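Local coordinates for Tetur07g02040 (Tetranychus urticae, PDB 6BDJ), which probably cleaves catechol-type aromatic rings between their two hydroxyl-bearing carbons, using molecular oxygen and a bound ferric iron, at residues P138-Y141 with T145-I148; P90-I95 with K177-Q182; M188-E191 with E195-Y198; H149-A154 with A159-I164. One frame throughout, in Å; residues are numbered along the deposited sequence. Where two conformers were deposited one is given.

Contact 1 (P138-Y141 with T145-I148). With FE (Fe (III) ion), chain C.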
loop_
_atom_site.group_PDB
_atom_site.type_symbol
_atom_site.label_atom_id
_atom_site.label_comp_id
_atom_site.label_asym_id
_atom_site.label_seq_id
_atom_site.Cartn_x
_atom_site.Cartn_y
_atom_site.Cartn_z
ATOM N N PRO A 138 2.664 1.139 8.687
ATOM C CA PRO A 138 1.775 0.003 8.877
ATOM C C PRO A 138 2.276 -0.945 9.935
ATOM O O PRO A 138 3.490 -1.081 10.123
ATOM C CB PRO A 138 1.774 -0.678 7.514
ATOM C CG PRO A 138 3.127 -0.407 6.985
ATOM C CD PRO A 138 3.401 1.024 7.424
ATOM N N GLY A 139 1.346 -1.592 10.629
ATOM C CA GLY A 139 1.679 -2.758 11.435
ATOM C C GLY A 139 1.786 -3.934 10.479
ATOM O O GLY A 139 1.945 -3.767 9.267
ATOM N N HIS A 140 1.708 -5.137 11.004
ATOM C CA HIS A 140 1.692 -6.279 10.132
ATOM C C HIS A 140 1.074 -7.434 10.788
ATOM O O HIS A 140 1.033 -7.571 12.021
ATOM C CB HIS A 140 3.112 -6.720 9.747
ATOM C CG HIS A 140 4.036 -6.890 10.917
ATOM N ND1 HIS A 140 4.200 -8.089 11.572
ATOM C CD2 HIS A 140 4.821 -5.994 11.557
ATOM C CE1 HIS A 140 5.055 -7.924 12.566
ATOM N NE2 HIS A 140 5.452 -6.664 12.572
ATOM N N TYR A 141 0.774 -8.408 9.939
ATOM C CA TYR A 141 0.229 -9.674 10.313
ATOM C C TYR A 141 1.341 -10.605 10.758
ATOM O O TYR A 141 2.524 -10.249 10.698
ATOM C CB TYR A 141 -0.387 -10.260 9.042
ATOM C CG TYR A 141 -1.877 -10.245 9.027
ATOM C CD1 TYR A 141 -2.565 -9.066 9.152
ATOM C CD2 TYR A 141 -2.601 -11.413 8.884
ATOM C CE1 TYR A 141 -3.940 -9.036 9.123
ATOM C CE2 TYR A 141 -3.978 -11.397 8.866
ATOM C CZ TYR A 141 -4.642 -10.197 8.991
ATOM O OH TYR A 141 -6.019 -10.128 8.984
ATOM N N THR A 145 5.502 -9.656 6.160
ATOM C CA THR A 145 6.365 -8.535 6.448
ATOM C C THR A 145 5.517 -7.250 6.306
ATOM O O THR A 145 4.480 -7.258 5.613
ATOM C CB THR A 145 7.581 -8.569 5.502
ATOM O OG1 THR A 145 8.455 -7.457 5.758
ATOM C CG2 THR A 145 7.159 -8.632 4.013
ATOM N N PRO A 146 5.938 -6.144 6.955
ATOM C CA PRO A 146 5.084 -4.941 6.902
ATOM C C PRO A 146 4.991 -4.397 5.486
ATOM O O PRO A 146 5.972 -4.390 4.759
ATOM C CB PRO A 146 5.808 -3.938 7.814
ATOM C CG PRO A 146 6.672 -4.759 8.695
ATOM C CD PRO A 146 7.056 -5.970 7.892
ATOM N N HIS A 147 3.813 -3.949 5.106
ATOM C CA HIS A 147 3.592 -3.414 3.781
ATOM C C HIS A 147 2.332 -2.615 3.697
ATOM O O HIS A 147 1.463 -2.715 4.571
ATOM C CB HIS A 147 3.437 -4.556 2.803
ATOM C CG HIS A 147 2.321 -5.476 3.154
ATOM N ND1 HIS A 147 2.455 -6.475 4.090
ATOM C CD2 HIS A 147 1.042 -5.532 2.721
ATOM C CE1 HIS A 147 1.320 -7.146 4.184
ATOM N NE2 HIS A 147 0.424 -6.557 3.409
ATOM N N ILE A 148 2.226 -1.861 2.602
ATOM C CA ILE A 148 1.012 -1.159 2.231
ATOM C C ILE A 148 0.622 -1.645 0.853
ATOM O O ILE A 148 1.459 -1.654 -0.073
ATOM C CB ILE A 148 1.244 0.355 2.166
ATOM C CG1 ILE A 148 1.590 0.905 3.563
ATOM C CG2 ILE A 148 -0.003 1.082 1.624
ATOM C CD1 ILE A 148 2.067 2.356 3.596
HETATM FE FE FE C . -1.951 -7.187 3.604
HETATM O O HOH W 1 -3.523 -8.497 2.887
#
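His140 and Pro146 lie side by side, their side chains pointing the same way. CB of His140 rests on the proline backbone, 3.9 Å from Pro146 CA. With chi1 at 50°, CG sits between the backbone N and the carbonyl carbon, which brings the ring alongside the pyrrolidine: His140 CD2 comes to 3.6 Å from Pro146 CG. ND1 looks to its own segment, donating to Tyr141 O at 2.9 Å nearly in the ring plane, a bond that fixes the rotation of the imidazole. Pro138 CB packs on His147 O at 3.6 Å, and Pro138 CG meets Ile148 CG1 at 4.0 Å. Segment 145-148 also carries an iron ligand. His147 ND1 donates to Thr145 O at 2.7 Å and 168°, in the ring plane; this second-shell bond orients the ring, whose NE2 binds the ferric iron at 2.5 Å. Tyr96, His149 and a water complete its ligands. Tyr141, a known iron ligand of this protein, is unbound in the modelled conformer, its OH 7.4 Å from the iron; the four residues match the two-tyrosine, two-histidine site of intradiol dioxygenases. Both segments belong to the loop between strands 130-136 and 148-154; Ile148 opens the latter, and it and Pro138 touch Phe166 on strand 157-166.

Contact 2 (P90-I95 with K177-Q182)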
loop_
_atom_site.group_PDB
_atom_site.type_symbol
_atom_site.label_atom_id
_atom_site.label_comp_id
_atom_site.label_asym_id
_atom_site.label_seq_id
_atom_site.Cartn_x
_atom_site.Cartn_y
_atom_site.Cartn_z
ATOM N N PRO A 90 -2.856 -2.421 7.170
ATOM C CA PRO A 90 -3.326 -2.668 8.539
ATOM C C PRO A 90 -2.868 -1.631 9.537
ATOM O O PRO A 90 -1.834 -0.978 9.329
ATOM C CB PRO A 90 -2.686 -3.996 8.874
ATOM C CG PRO A 90 -1.427 -4.028 8.081
ATOM C CD PRO A 90 -1.603 -3.145 6.885
ATOM N N ASP A 91 -3.604 -1.507 10.640
ATOM C CA ASP A 91 -3.166 -0.651 11.751
ATOM C C ASP A 91 -1.964 -1.242 12.489
ATOM O O ASP A 91 -1.512 -2.343 12.161
ATOM C CB ASP A 91 -4.346 -0.277 12.681
ATOM C CG ASP A 91 -4.720 -1.344 13.689
ATOM O OD1 ASP A 91 -4.044 -2.371 13.834
ATOM O OD2 ASP A 91 -5.710 -1.120 14.395
ATOM N N TYR A 92 -1.451 -0.533 13.491
ATOM C CA TYR A 92 -0.252 -0.957 14.204
ATOM C C TYR A 92 -0.272 -2.384 14.740
ATOM O O TYR A 92 0.773 -2.998 14.809
ATOM C CB TYR A 92 0.094 0.011 15.344
ATOM C CG TYR A 92 -0.645 -0.256 16.618
ATOM C CD1 TYR A 92 -0.146 -1.171 17.562
ATOM C CD2 TYR A 92 -1.867 0.367 16.873
ATOM C CE1 TYR A 92 -0.824 -1.422 18.729
ATOM C CE2 TYR A 92 -2.554 0.122 18.059
ATOM C CZ TYR A 92 -2.023 -0.777 18.970
ATOM O OH TYR A 92 -2.708 -1.042 20.111
ATOM N N SER A 93 -1.436 -2.911 15.113
ATOM C CA SER A 93 -1.533 -4.287 15.610
ATOM C C SER A 93 -1.944 -5.304 14.549
ATOM O O SER A 93 -2.274 -6.436 14.860
ATOM C CB SER A 93 -2.545 -4.304 16.746
ATOM O OG SER A 93 -3.825 -4.040 16.238
ATOM N N GLY A 94 -1.943 -4.885 13.286
ATOM C CA GLY A 94 -2.210 -5.761 12.158
ATOM C C GLY A 94 -3.639 -5.989 11.724
ATOM O O GLY A 94 -3.903 -6.994 11.048
ATOM N N ILE A 95 -4.545 -5.086 12.113
ATOM C CA ILE A 95 -5.959 -5.209 11.787
ATOM C C ILE A 95 -6.294 -4.383 10.539
ATOM O O ILE A 95 -5.826 -3.257 10.394
ATOM C CB ILE A 95 -6.826 -4.699 12.957
ATOM C CG1 ILE A 95 -6.604 -5.533 14.227
ATOM C CG2 ILE A 95 -8.298 -4.729 12.602
ATOM C CD1 ILE A 95 -6.740 -7.047 14.074
ATOM N N LYS A 177 9.747 1.579 18.253
ATOM C CA LYS A 177 8.998 2.642 18.909
ATOM C C LYS A 177 7.559 2.219 19.209
ATOM O O LYS A 177 6.957 1.338 18.548
ATOM C CB LYS A 177 9.024 3.926 18.076
ATOM C CG LYS A 177 10.400 4.534 17.889
ATOM C CD LYS A 177 10.321 6.004 17.446
ATOM C CE LYS A 177 11.698 6.602 17.149
ATOM N NZ LYS A 177 12.181 6.253 15.782
ATOM N N SER A 178 7.001 2.897 20.208
ATOM C CA SER A 178 5.606 2.748 20.564
ATOM C C SER A 178 4.749 3.317 19.436
ATOM O O SER A 178 5.145 4.287 18.801
ATOM C CB SER A 178 5.318 3.466 21.881
ATOM O OG SER A 178 3.925 3.514 22.133
ATOM N N PRO A 179 3.604 2.719 19.125
ATOM C CA PRO A 179 3.061 1.493 19.712
ATOM C C PRO A 179 3.450 0.213 18.979
ATOM O O PRO A 179 2.918 -0.857 19.292
ATOM C CB PRO A 179 1.565 1.702 19.547
ATOM C CG PRO A 179 1.457 2.443 18.257
ATOM C CD PRO A 179 2.724 3.261 18.083
ATOM N N TYR A 180 4.361 0.305 18.014
ATOM C CA TYR A 180 4.659 -0.858 17.150
ATOM C C TYR A 180 5.323 -1.958 17.955
ATOM O O TYR A 180 5.104 -3.135 17.689
ATOM C CB TYR A 180 5.520 -0.460 15.954
ATOM C CG TYR A 180 4.823 0.554 15.111
ATOM C CD1 TYR A 180 3.883 0.152 14.160
ATOM C CD2 TYR A 180 5.060 1.930 15.286
ATOM C CE1 TYR A 180 3.208 1.077 13.428
ATOM C CE2 TYR A 180 4.384 2.864 14.521
ATOM C CZ TYR A 180 3.463 2.416 13.588
ATOM O OH TYR A 180 2.767 3.304 12.806
ATOM N N ASN A 181 6.039 -1.555 18.998
ATOM C CA ASN A 181 6.773 -2.471 19.859
ATOM C C ASN A 181 5.906 -3.199 20.881
ATOM O O ASN A 181 6.449 -3.954 21.680
ATOM C CB ASN A 181 7.939 -1.728 20.566
ATOM C CG ASN A 181 7.475 -0.598 21.481
ATOM O OD1 ASN A 181 6.284 -0.311 21.636
ATOM N ND2 ASN A 181 8.445 0.057 22.099
ATOM N N GLN A 182 4.590 -2.992 20.856
ATOM C CA GLN A 182 3.714 -3.647 21.823
ATOM C C GLN A 182 3.096 -4.993 21.436
ATOM O O GLN A 182 2.617 -5.653 22.345
ATOM C CB GLN A 182 2.669 -2.676 22.399
#
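The Tyr92 ring takes Pro179 on one face: CB of the proline stands 4.1 Å from the ring centroid and 17° off its normal, a CH-pi contact, while Pro179 CG approaches Tyr92 CG at 3.8 Å. Pro179 O lies 3.5 Å from Tyr92 CD1, and Ser93 CB lies over the opposite face, toward its rim. Tyr92 CB packs against Tyr180 CE1 at 3.8 Å. With an alanine in place of Tyr92, the Pro179 ring is likely to lose its aromatic partner and a gap to open beside it. Outward from this shell, the partners are positioned from several parts of the chain. Tyr180 is tethered through its hydroxyl, which is hydrogen-bonded with Phe137 O and Ile63 N. Asp91 OD1 accepts three times: from Ser93 OG at 2.9 Å on the syn side, and, well out of the carboxylate plane and from opposite sides of it, from Ser93 N at 3.0 Å and Ile95 N at 3.3 Å. Asp91 OD2 forms a salt bridge with Arg60. The result is an Asx turn superposed on a type I beta turn from Asp91 to Gly94, whose second residue, Tyr92, is presented to the loop following helix 168-175.

Contact 3 (M188-E191 with E195-Y198)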
loop_
_atom_site.group_PDB
_atom_site.type_symbol
_atom_site.label_atom_id
_atom_site.label_comp_id
_atom_site.label_asym_id
_atom_site.label_seq_id
_atom_site.Cartn_x
_atom_site.Cartn_y
_atom_site.Cartn_z
ATOM N N MET A 188 7.945 -11.362 10.559
ATOM C CA MET A 188 8.500 -12.131 9.452
ATOM C C MET A 188 9.398 -11.206 8.640
ATOM O O MET A 188 9.004 -10.068 8.345
ATOM C CB MET A 188 7.403 -12.713 8.556
ATOM C CG MET A 188 7.984 -13.510 7.400
ATOM S SD MET A 188 6.727 -14.071 6.244
ATOM C CE MET A 188 6.361 -15.691 6.908
ATOM N N LYS A 189 10.604 -11.692 8.322
ATOM C CA LYS A 189 11.568 -10.965 7.495
ATOM C C LYS A 189 11.107 -10.812 6.063
ATOM O O LYS A 189 10.413 -11.691 5.559
ATOM C CB LYS A 189 12.939 -11.666 7.535
ATOM C CG LYS A 189 13.923 -11.091 8.524
ATOM C CD LYS A 189 13.685 -11.536 9.962
ATOM C CE LYS A 189 14.749 -10.935 10.865
ATOM N NZ LYS A 189 14.827 -11.599 12.197
ATOM N N ASN A 190 11.509 -9.715 5.419
ATOM C CA ASN A 190 11.266 -9.516 3.973
ATOM C C ASN A 190 11.599 -10.760 3.131
ATOM O O ASN A 190 10.801 -11.218 2.319
ATOM C CB ASN A 190 12.104 -8.342 3.450
ATOM C CG ASN A 190 11.408 -7.001 3.588
ATOM O OD1 ASN A 190 10.222 -6.931 3.886
ATOM N ND2 ASN A 190 12.141 -5.927 3.366
ATOM N N GLU A 191 12.770 -11.325 3.409
ATOM C CA GLU A 191 13.312 -12.487 2.705
ATOM C C GLU A 191 12.614 -13.808 3.055
ATOM O O GLU A 191 12.777 -14.814 2.344
ATOM C CB GLU A 191 14.812 -12.664 3.020
ATOM C CG GLU A 191 15.761 -11.573 2.526
ATOM C CD GLU A 191 15.760 -10.307 3.382
ATOM O OE1 GLU A 191 16.431 -9.331 2.986
ATOM O OE2 GLU A 191 15.063 -10.266 4.424
ATOM N N GLU A 195 5.473 -13.392 -0.813
ATOM C CA GLU A 195 5.131 -12.342 -1.754
ATOM C C GLU A 195 6.347 -11.480 -2.133
ATOM O O GLU A 195 6.563 -11.227 -3.310
ATOM C CB GLU A 195 3.979 -11.460 -1.229
ATOM C CG GLU A 195 2.636 -12.208 -0.832
ATOM C CD GLU A 195 1.488 -12.207 -1.966
ATOM O OE1 GLU A 195 0.272 -12.094 -1.592
ATOM O OE2 GLU A 195 1.791 -12.293 -3.211
ATOM N N PHE A 196 7.131 -11.037 -1.150
ATOM C CA PHE A 196 8.291 -10.177 -1.398
ATOM C C PHE A 196 9.275 -10.921 -2.316
ATOM O O PHE A 196 9.775 -10.368 -3.302
ATOM C CB PHE A 196 8.992 -9.851 -0.066
ATOM C CG PHE A 196 10.199 -8.944 -0.197
ATOM C CD1 PHE A 196 11.456 -9.465 -0.467
ATOM C CD2 PHE A 196 10.074 -7.557 -0.063
ATOM C CE1 PHE A 196 12.557 -8.620 -0.611
ATOM C CE2 PHE A 196 11.163 -6.714 -0.177
ATOM C CZ PHE A 196 12.415 -7.249 -0.464
ATOM N N THR A 197 9.532 -12.180 -1.974
ATOM C CA THR A 197 10.455 -13.017 -2.718
ATOM C C THR A 197 9.953 -13.302 -4.128
ATOM O O THR A 197 10.646 -13.013 -5.122
ATOM C CB THR A 197 10.675 -14.343 -1.953
ATOM O OG1 THR A 197 11.346 -14.068 -0.722
ATOM C CG2 THR A 197 11.512 -15.333 -2.769
ATOM N N TYR A 198 8.750 -13.866 -4.221
ATOM C CA TYR A 198 8.242 -14.286 -5.525
ATOM C C TYR A 198 8.008 -13.127 -6.479
ATOM O O TYR A 198 8.294 -13.259 -7.659
ATOM C CB TYR A 198 7.002 -15.180 -5.420
ATOM C CG TYR A 198 7.200 -16.454 -4.599
ATOM C CD1 TYR A 198 8.262 -17.345 -4.830
ATOM C CD2 TYR A 198 6.274 -16.797 -3.614
ATOM C CE1 TYR A 198 8.403 -18.510 -4.078
ATOM C CE2 TYR A 198 6.406 -17.953 -2.851
ATOM C CZ TYR A 198 7.459 -18.803 -3.082
ATOM O OH TYR A 198 7.536 -19.931 -2.322
#
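Asn190 OD1, whose amide lies over the Phe196 ring, accepts a hydrogen bond from Thr145 OG1, and ND2 of the same amide reaches Phe166 O in a weak one. These bonds are consistent with the way the amide is turned, nearly parallel to the ring, with the planes only 8° apart. The overlap is a stack rather than an edge contact. Asn190 CB stands 3.9 Å from the ring centroid and 2° off its normal, so the methylene makes a CH-pi contact over the ring centre, while ND2 extends toward the rim, 3.8 Å from Phe196 CE2. The backbone also comes close, with Asn190 O lying 3.3 Å from Phe196 CB. Because CG of Phe196 is anti to the backbone N (chi1 -179°), the ring leaves the helix in the direction of the preceding loop. Thr197 is peripheral: its OG1 is hydrogen-bonded to Asp193 O and passes Glu191 O at 3.5 Å. Asp193 OD2 also accepts from Phe196 N, tying the loop to the first turn of the helix. The contact thus folds the end of the long loop after helix 168-175 back against short helix 194-198, at the protein surface. Phe196 further meets Phe165 edge-to-face, joining that helix to strand 157-166, and the bonds of Asn190 join the loop to the same strand and to the loop before strand 148-154.

Contact 4 (H149-A154 with A159-I164). With FE (Fe (III) ion), chain C.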
loop_
_atom_site.group_PDB
_atom_site.type_symbol
_atom_site.label_atom_id
_atom_site.label_comp_id
_atom_site.label_asym_id
_atom_site.label_seq_id
_atom_site.Cartn_x
_atom_site.Cartn_y
_atom_site.Cartn_z
ATOM N N HIS A 149 -0.636 -2.021 0.692
ATOM C CA HIS A 149 -1.136 -2.369 -0.613
ATOM C C HIS A 149 -1.535 -1.173 -1.420
ATOM O O HIS A 149 -1.916 -0.145 -0.852
ATOM C CB HIS A 149 -2.385 -3.174 -0.503
ATOM C CG HIS A 149 -2.217 -4.482 0.149
ATOM N ND1 HIS A 149 -2.056 -5.652 -0.576
ATOM C CD2 HIS A 149 -2.235 -4.828 1.450
ATOM C CE1 HIS A 149 -1.980 -6.665 0.266
ATOM N NE2 HIS A 149 -2.085 -6.187 1.495
ATOM N N TYR A 150 -1.560 -1.355 -2.740
ATOM C CA TYR A 150 -2.027 -0.327 -3.656
ATOM C C TYR A 150 -2.582 -0.967 -4.915
ATOM O O TYR A 150 -2.126 -2.035 -5.343
ATOM C CB TYR A 150 -0.931 0.694 -3.991
ATOM C CG TYR A 150 0.112 0.202 -4.962
ATOM C CD1 TYR A 150 1.243 -0.471 -4.521
ATOM C CD2 TYR A 150 -0.025 0.421 -6.318
ATOM C CE1 TYR A 150 2.203 -0.930 -5.419
ATOM C CE2 TYR A 150 0.914 -0.041 -7.221
ATOM C CZ TYR A 150 2.029 -0.716 -6.770
ATOM O OH TYR A 150 2.959 -1.159 -7.701
ATOM N N ARG A 151 -3.573 -0.312 -5.493
ATOM C CA ARG A 151 -4.216 -0.761 -6.699
ATOM C C ARG A 151 -4.580 0.458 -7.510
ATOM O O ARG A 151 -5.067 1.449 -6.960
ATOM C CB ARG A 151 -5.453 -1.568 -6.336
ATOM C CG ARG A 151 -6.444 -1.787 -7.453
ATOM C CD ARG A 151 -7.356 -2.962 -7.100
ATOM N NE ARG A 151 -8.561 -2.936 -7.901
ATOM C CZ ARG A 151 -9.456 -3.915 -8.056
ATOM N NH1 ARG A 151 -9.312 -5.116 -7.496
ATOM N NH2 ARG A 151 -10.531 -3.684 -8.821
ATOM N N ILE A 152 -4.319 0.402 -8.811
ATOM C CA ILE A 152 -4.475 1.558 -9.707
ATOM C C ILE A 152 -5.452 1.272 -10.823
ATOM O O ILE A 152 -5.296 0.299 -11.563
ATOM C CB ILE A 152 -3.143 1.986 -10.325
ATOM C CG1 ILE A 152 -2.143 2.233 -9.194
ATOM C CG2 ILE A 152 -3.328 3.249 -11.162
ATOM C CD1 ILE A 152 -0.711 2.345 -9.638
ATOM N N HIS A 153 -6.436 2.155 -10.969
ATOM C CA HIS A 153 -7.370 2.089 -12.078
ATOM C C HIS A 153 -7.047 3.217 -13.017
ATOM O O HIS A 153 -6.862 4.353 -12.574
ATOM C CB HIS A 153 -8.813 2.225 -11.630
ATOM C CG HIS A 153 -9.267 1.151 -10.694
ATOM N ND1 HIS A 153 -10.566 1.071 -10.239
ATOM C CD2 HIS A 153 -8.609 0.096 -10.151
ATOM C CE1 HIS A 153 -10.692 0.019 -9.453
ATOM N NE2 HIS A 153 -9.517 -0.586 -9.375
ATOM N N ALA A 154 -6.949 2.894 -14.305
ATOM C CA ALA A 154 -6.836 3.895 -15.374
ATOM C C ALA A 154 -7.703 3.419 -16.504
ATOM O O ALA A 154 -7.730 2.221 -16.780
ATOM C CB ALA A 154 -5.402 4.051 -15.853
ATOM N N ALA A 159 -5.276 -1.489 -13.770
ATOM C CA ALA A 159 -4.035 -1.447 -14.501
ATOM C C ALA A 159 -2.863 -2.098 -13.779
ATOM O O ALA A 159 -1.946 -2.623 -14.430
ATOM C CB ALA A 159 -3.719 -0.009 -14.866
ATOM N N HIS A 160 -2.879 -2.050 -12.446
ATOM C CA HIS A 160 -1.726 -2.461 -11.653
ATOM C C HIS A 160 -2.088 -2.625 -10.199
ATOM O O HIS A 160 -2.753 -1.770 -9.629
ATOM C CB HIS A 160 -0.592 -1.433 -11.788
ATOM C CG HIS A 160 0.746 -1.944 -11.350
ATOM N ND1 HIS A 160 1.731 -2.306 -12.242
ATOM C CD2 HIS A 160 1.263 -2.148 -10.115
ATOM C CE1 HIS A 160 2.799 -2.712 -11.574
ATOM N NE2 HIS A 160 2.545 -2.615 -10.281
ATOM N N ILE A 161 -1.654 -3.720 -9.605
ATOM C CA ILE A 161 -1.854 -4.026 -8.201
ATOM C C ILE A 161 -0.487 -4.369 -7.641
ATOM O O ILE A 161 0.285 -5.137 -8.247
ATOM C CB ILE A 161 -2.773 -5.241 -7.994
ATOM C CG1 ILE A 161 -4.182 -4.939 -8.481
ATOM C CG2 ILE A 161 -2.791 -5.670 -6.511
ATOM C CD1 ILE A 161 -5.084 -6.159 -8.579
ATOM N N GLY A 162 -0.181 -3.839 -6.481
ATOM C CA GLY A 162 1.106 -4.108 -5.868
ATOM C C GLY A 162 1.119 -3.913 -4.381
ATOM O O GLY A 162 0.061 -3.834 -3.722
ATOM N N GLN A 163 2.343 -3.930 -3.869
ATOM C CA GLN A 163 2.621 -3.779 -2.462
ATOM C C GLN A 163 3.861 -2.940 -2.298
ATOM O O GLN A 163 4.815 -3.086 -3.042
ATOM C CB GLN A 163 2.798 -5.137 -1.805
ATOM C CG GLN A 163 1.484 -5.893 -1.694
ATOM C CD GLN A 163 1.580 -7.209 -0.943
ATOM O OE1 GLN A 163 2.473 -7.403 -0.106
ATOM N NE2 GLN A 163 0.648 -8.114 -1.229
ATOM N N ILE A 164 3.814 -2.065 -1.301
ATOM C CA ILE A 164 4.895 -1.173 -0.942
ATOM C C ILE A 164 5.606 -1.786 0.260
ATOM O O ILE A 164 4.978 -2.121 1.264
ATOM C CB ILE A 164 4.342 0.209 -0.571
ATOM C CG1 ILE A 164 3.497 0.769 -1.718
ATOM C CG2 ILE A 164 5.476 1.160 -0.220
ATOM C CD1 ILE A 164 2.678 1.991 -1.384
HETATM FE FE FE C . -1.951 -7.187 3.604
HETATM O O HOH W 2 -1.750 -5.704 -3.282
HETATM O O HOH W 1 -3.523 -8.497 2.887
#
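One face of the Tyr150 ring lies on the backbone of Gly162, whose N stands 3.8 Å above the plane, over the centre. A side chain at Gly162 would run into the tyrosine, so the two fit as a pair. A chi1 of 76° turns the Tyr150 ring back over the neighbouring strand. It meets the His160 ring rim to rim, centroids 5.7 Å apart and planes at 10°; His160 NE2 is hydrogen-bonded to Pro38 O. A leucine in place of Tyr150 would probably leave Gly162 poorly covered and the His160 rim without its aromatic neighbour. The Arg151 guanidinium donates edge-on, NE to His153 NE2 at 2.9 Å in the planes of both groups, and NH1 forms a salt bridge with Glu42. The strands run antiparallel: Tyr150 and Gly162 form a hydrogen-bonded pair, with Gly162 N to Tyr150 O at 2.9 Å and 173°. Farther along, Ala159 and His160 both face Ile152 in a classic beta bulge. The His149 ring stacks with Trp88; beside it runs the Gln163 amide, NE2 3.4 Å from His149 CE1 and itself held by Gly41 and Arg144. At the ring edge His149 ND1 donates to water 2 at 2.7 Å, which donates in turn to Gly162 O at 2.6 Å. With ND1 a donor, NE2 is left to bind the ferric iron, at 2.3 Å, and the hairpin backbone acts as second shell to the metal.

How the contacts relate
Contacts 1 and 4 meet at the ferric iron: each supplies one histidine, and the iron-bound water 1 belongs to both. Ile148 of contact 1 runs on into the strand of contact 4, its O 2.7 Å from Ile164 N, a probable hydrogen bond. Contact 3 covers the loop of contact 1, Met188 O packing 3.5 Å from Thr145 CB, and its Phe196 side chain stays about 12 Å from the iron. The touching residues of contact 2 lie farther off, the Tyr180 side chain about 14 Å from the metal, yet Pro90 CG packs on Gly139 O at 3.6 Å and segment 90-95 leads into the iron ligand Tyr96. Contacts 2 and 3 do not touch, their nearest atoms being about 11 Å apart.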